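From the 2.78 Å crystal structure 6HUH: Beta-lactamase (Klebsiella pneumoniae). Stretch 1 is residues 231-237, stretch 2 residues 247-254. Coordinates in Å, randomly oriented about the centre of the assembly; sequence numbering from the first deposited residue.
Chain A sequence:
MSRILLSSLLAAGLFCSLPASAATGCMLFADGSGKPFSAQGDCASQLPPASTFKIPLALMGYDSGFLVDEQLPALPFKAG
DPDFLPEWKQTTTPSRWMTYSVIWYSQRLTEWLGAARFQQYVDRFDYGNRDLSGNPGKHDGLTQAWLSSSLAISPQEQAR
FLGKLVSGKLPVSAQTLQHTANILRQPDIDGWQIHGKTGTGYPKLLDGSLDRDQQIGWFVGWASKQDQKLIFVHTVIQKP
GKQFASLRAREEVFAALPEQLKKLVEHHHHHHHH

Stretch 1 (231-237) IFVHTVI
Stretch 2 247-254: LRAREEVF

Stretch 1 is a β-strand and stretch 2 an α-helix; both elements continue beyond their stretches at each end. The helix packs across one face of the strand. Their axes approach to 7.6 Å, and their N-to-C directions differ by 136°, nearer antiparallel than parallel. In register, Val236 lies nearest Ala249, their CA atoms 5.9 Å apart. Together the stretches bury 339 Å².

Strand phi lies between -82° and -155° and psi between 117° and 157°, with Phe232 at -155/138 and His234 at -141/135. Helix phi lies between -57° and -82° and psi between -21° and -51°. Val253 N donates to Ala249 O at 3.0 Å and Phe254 N to Arg250 O at 3.2 Å; the bond from Glu252 N to Arg248 O, 3.3 Å, is weak.

Side chains alternate along the strand. Ile231 (chi1 m, chi2 m) makes no contact with the helix. Phe232 points toward it with chi1 p and chi2 78°. Val253, chi1 t, lays a methyl over one face of this ring: Val253 CG1 is 3.6 Å from Phe232 CD1, and lies 3.9 Å from the centroid of the Phe232 ring, 24° off the ring normal, a CH-pi contact. Val233 (t) points away.

His234 points toward the helix, with chi1 t and chi2 55°. Its NE2 donates a hydrogen bond to OE2 of Glu252 at 2.8 Å, with an N-H...O angle of 153°. Glu252 reaches it with chi1 m and chi2 t; its carboxylate oxygen meets the imidazole edge near the ring plane, where the N-H points. ND1 is satisfied elsewhere in the structure. The CB of His234 also rests 3.7 Å from Val253 CG2.

Thr235 (p) points away. Val236, chi1 t, points toward the helix. Its CG2 sits 3.8 Å from Ala249 CB, an apolar contact. Val236 CG1 also lies 4.2 Å from CD of Arg248 (chi1 t, chi2 t). Ile237 (chi1 m, chi2 p) is out of reach.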

# COMPACT_ATOMS: atom_id res chain seq x y z
N ILE A 231 -22.77 3.07 -6.51
CA ILE A 231 -22.59 2.55 -5.15
C ILE A 231 -22.93 1.03 -5.19
O ILE A 231 -23.66 0.58 -6.08
CB ILE A 231 -23.51 3.29 -4.13
CG1 ILE A 231 -23.43 4.84 -4.23
CG2 ILE A 231 -23.27 2.81 -2.71
CD1 ILE A 231 -22.18 5.50 -3.99
N PHE A 232 -22.41 0.25 -4.23
CA PHE A 232 -22.67 -1.18 -4.07
C PHE A 232 -22.44 -1.58 -2.61
O PHE A 232 -21.52 -1.09 -1.97
CB PHE A 232 -21.83 -2.05 -5.04
CG PHE A 232 -20.34 -1.88 -4.91
CD1 PHE A 232 -19.64 -2.51 -3.88
CD2 PHE A 232 -19.63 -1.13 -5.83
CE1 PHE A 232 -18.27 -2.28 -3.71
CE2 PHE A 232 -18.24 -0.96 -5.69
CZ PHE A 232 -17.57 -1.52 -4.62
N VAL A 233 -23.33 -2.42 -2.09
CA VAL A 233 -23.29 -2.90 -0.71
C VAL A 233 -23.59 -4.38 -0.76
O VAL A 233 -24.56 -4.79 -1.42
CB VAL A 233 -24.29 -2.14 0.22
CG1 VAL A 233 -24.20 -2.63 1.66
CG2 VAL A 233 -24.10 -0.63 0.17
N HIS A 234 -22.77 -5.21 -0.09
CA HIS A 234 -23.00 -6.65 -0.06
C HIS A 234 -22.69 -7.27 1.30
O HIS A 234 -21.66 -6.95 1.88
CB HIS A 234 -22.26 -7.37 -1.20
CG HIS A 234 -22.50 -8.85 -1.29
ND1 HIS A 234 -23.76 -9.38 -1.37
CD2 HIS A 234 -21.60 -9.86 -1.36
CE1 HIS A 234 -23.60 -10.69 -1.47
NE2 HIS A 234 -22.32 -11.02 -1.47
N THR A 235 -23.59 -8.14 1.80
CA THR A 235 -23.38 -8.84 3.07
C THR A 235 -23.35 -10.34 2.88
O THR A 235 -24.06 -10.87 2.02
CB THR A 235 -24.38 -8.46 4.15
OG1 THR A 235 -25.68 -8.75 3.68
CG2 THR A 235 -24.27 -7.01 4.58
N VAL A 236 -22.53 -11.02 3.68
CA VAL A 236 -22.44 -12.48 3.67
C VAL A 236 -22.73 -12.94 5.08
O VAL A 236 -21.99 -12.59 6.00
CB VAL A 236 -21.06 -12.99 3.18
CG1 VAL A 236 -20.91 -14.49 3.42
CG2 VAL A 236 -20.83 -12.65 1.72
N ILE A 237 -23.78 -13.71 5.25
CA ILE A 237 -24.08 -14.26 6.57
C ILE A 237 -23.75 -15.75 6.52
O ILE A 237 -24.33 -16.49 5.72
CB ILE A 237 -25.51 -13.91 7.11
CG1 ILE A 237 -25.59 -12.42 7.60
CG2 ILE A 237 -25.90 -14.84 8.26
CD1 ILE A 237 -25.78 -11.33 6.54
N LEU A 247 -14.33 -11.73 2.70
CA LEU A 247 -13.53 -12.03 1.51
C LEU A 247 -14.38 -12.75 0.43
O LEU A 247 -14.07 -12.69 -0.75
CB LEU A 247 -12.24 -12.80 1.87
CG LEU A 247 -11.43 -12.28 3.06
CD1 LEU A 247 -10.07 -12.98 3.16
CD2 LEU A 247 -11.23 -10.74 3.03
N ARG A 248 -15.49 -13.36 0.87
CA ARG A 248 -16.47 -14.01 0.02
C ARG A 248 -17.40 -12.91 -0.52
O ARG A 248 -18.01 -13.06 -1.58
CB ARG A 248 -17.28 -15.02 0.86
CG ARG A 248 -17.83 -16.16 0.04
CD ARG A 248 -18.82 -17.02 0.82
NE ARG A 248 -18.20 -18.01 1.71
CZ ARG A 248 -17.73 -19.19 1.32
NH1 ARG A 248 -17.82 -19.56 0.05
NH2 ARG A 248 -17.21 -20.03 2.21
N ALA A 249 -17.50 -11.78 0.22
CA ALA A 249 -18.31 -10.63 -0.16
C ALA A 249 -17.61 -9.86 -1.29
O ALA A 249 -18.23 -9.64 -2.33
CB ALA A 249 -18.57 -9.73 1.05
N ARG A 250 -16.30 -9.53 -1.09
CA ARG A 250 -15.42 -8.82 -2.01
C ARG A 250 -15.32 -9.53 -3.36
O ARG A 250 -15.36 -8.90 -4.42
CB ARG A 250 -14.03 -8.67 -1.38
CG ARG A 250 -13.03 -7.83 -2.20
CD ARG A 250 -11.71 -7.58 -1.47
NE ARG A 250 -10.55 -8.23 -2.09
CZ ARG A 250 -9.95 -7.81 -3.20
NH1 ARG A 250 -10.40 -6.76 -3.86
NH2 ARG A 250 -8.90 -8.47 -3.68
N GLU A 251 -15.21 -10.85 -3.30
CA GLU A 251 -15.14 -11.78 -4.42
C GLU A 251 -16.43 -11.68 -5.27
O GLU A 251 -16.35 -11.47 -6.48
CB GLU A 251 -14.95 -13.18 -3.86
CG GLU A 251 -14.66 -14.29 -4.84
CD GLU A 251 -14.46 -15.61 -4.12
OE1 GLU A 251 -13.29 -15.97 -3.88
OE2 GLU A 251 -15.48 -16.24 -3.72
N GLU A 252 -17.61 -11.78 -4.61
CA GLU A 252 -18.95 -11.76 -5.22
C GLU A 252 -19.30 -10.41 -5.85
O GLU A 252 -20.07 -10.37 -6.82
CB GLU A 252 -20.03 -12.21 -4.21
CG GLU A 252 -20.11 -13.72 -4.04
CD GLU A 252 -20.75 -14.20 -2.75
OE1 GLU A 252 -20.19 -15.14 -2.13
OE2 GLU A 252 -21.81 -13.66 -2.35
N VAL A 253 -18.74 -9.32 -5.31
CA VAL A 253 -18.97 -7.98 -5.84
C VAL A 253 -18.20 -7.84 -7.16
O VAL A 253 -18.77 -7.41 -8.16
CB VAL A 253 -18.60 -6.90 -4.80
CG1 VAL A 253 -18.41 -5.54 -5.45
CG2 VAL A 253 -19.67 -6.82 -3.72
N PHE A 254 -16.92 -8.26 -7.16
CA PHE A 254 -16.04 -8.22 -8.33
C PHE A 254 -16.51 -9.13 -9.45
O PHE A 254 -16.22 -8.87 -10.62
CB PHE A 254 -14.59 -8.50 -7.96
CG PHE A 254 -13.82 -7.24 -7.63
CD1 PHE A 254 -13.35 -6.41 -8.64
CD2 PHE A 254 -13.54 -6.91 -6.31
CE1 PHE A 254 -12.64 -5.25 -8.33
CE2 PHE A 254 -12.81 -5.76 -6.01
CZ PHE A 254 -12.37 -4.94 -7.02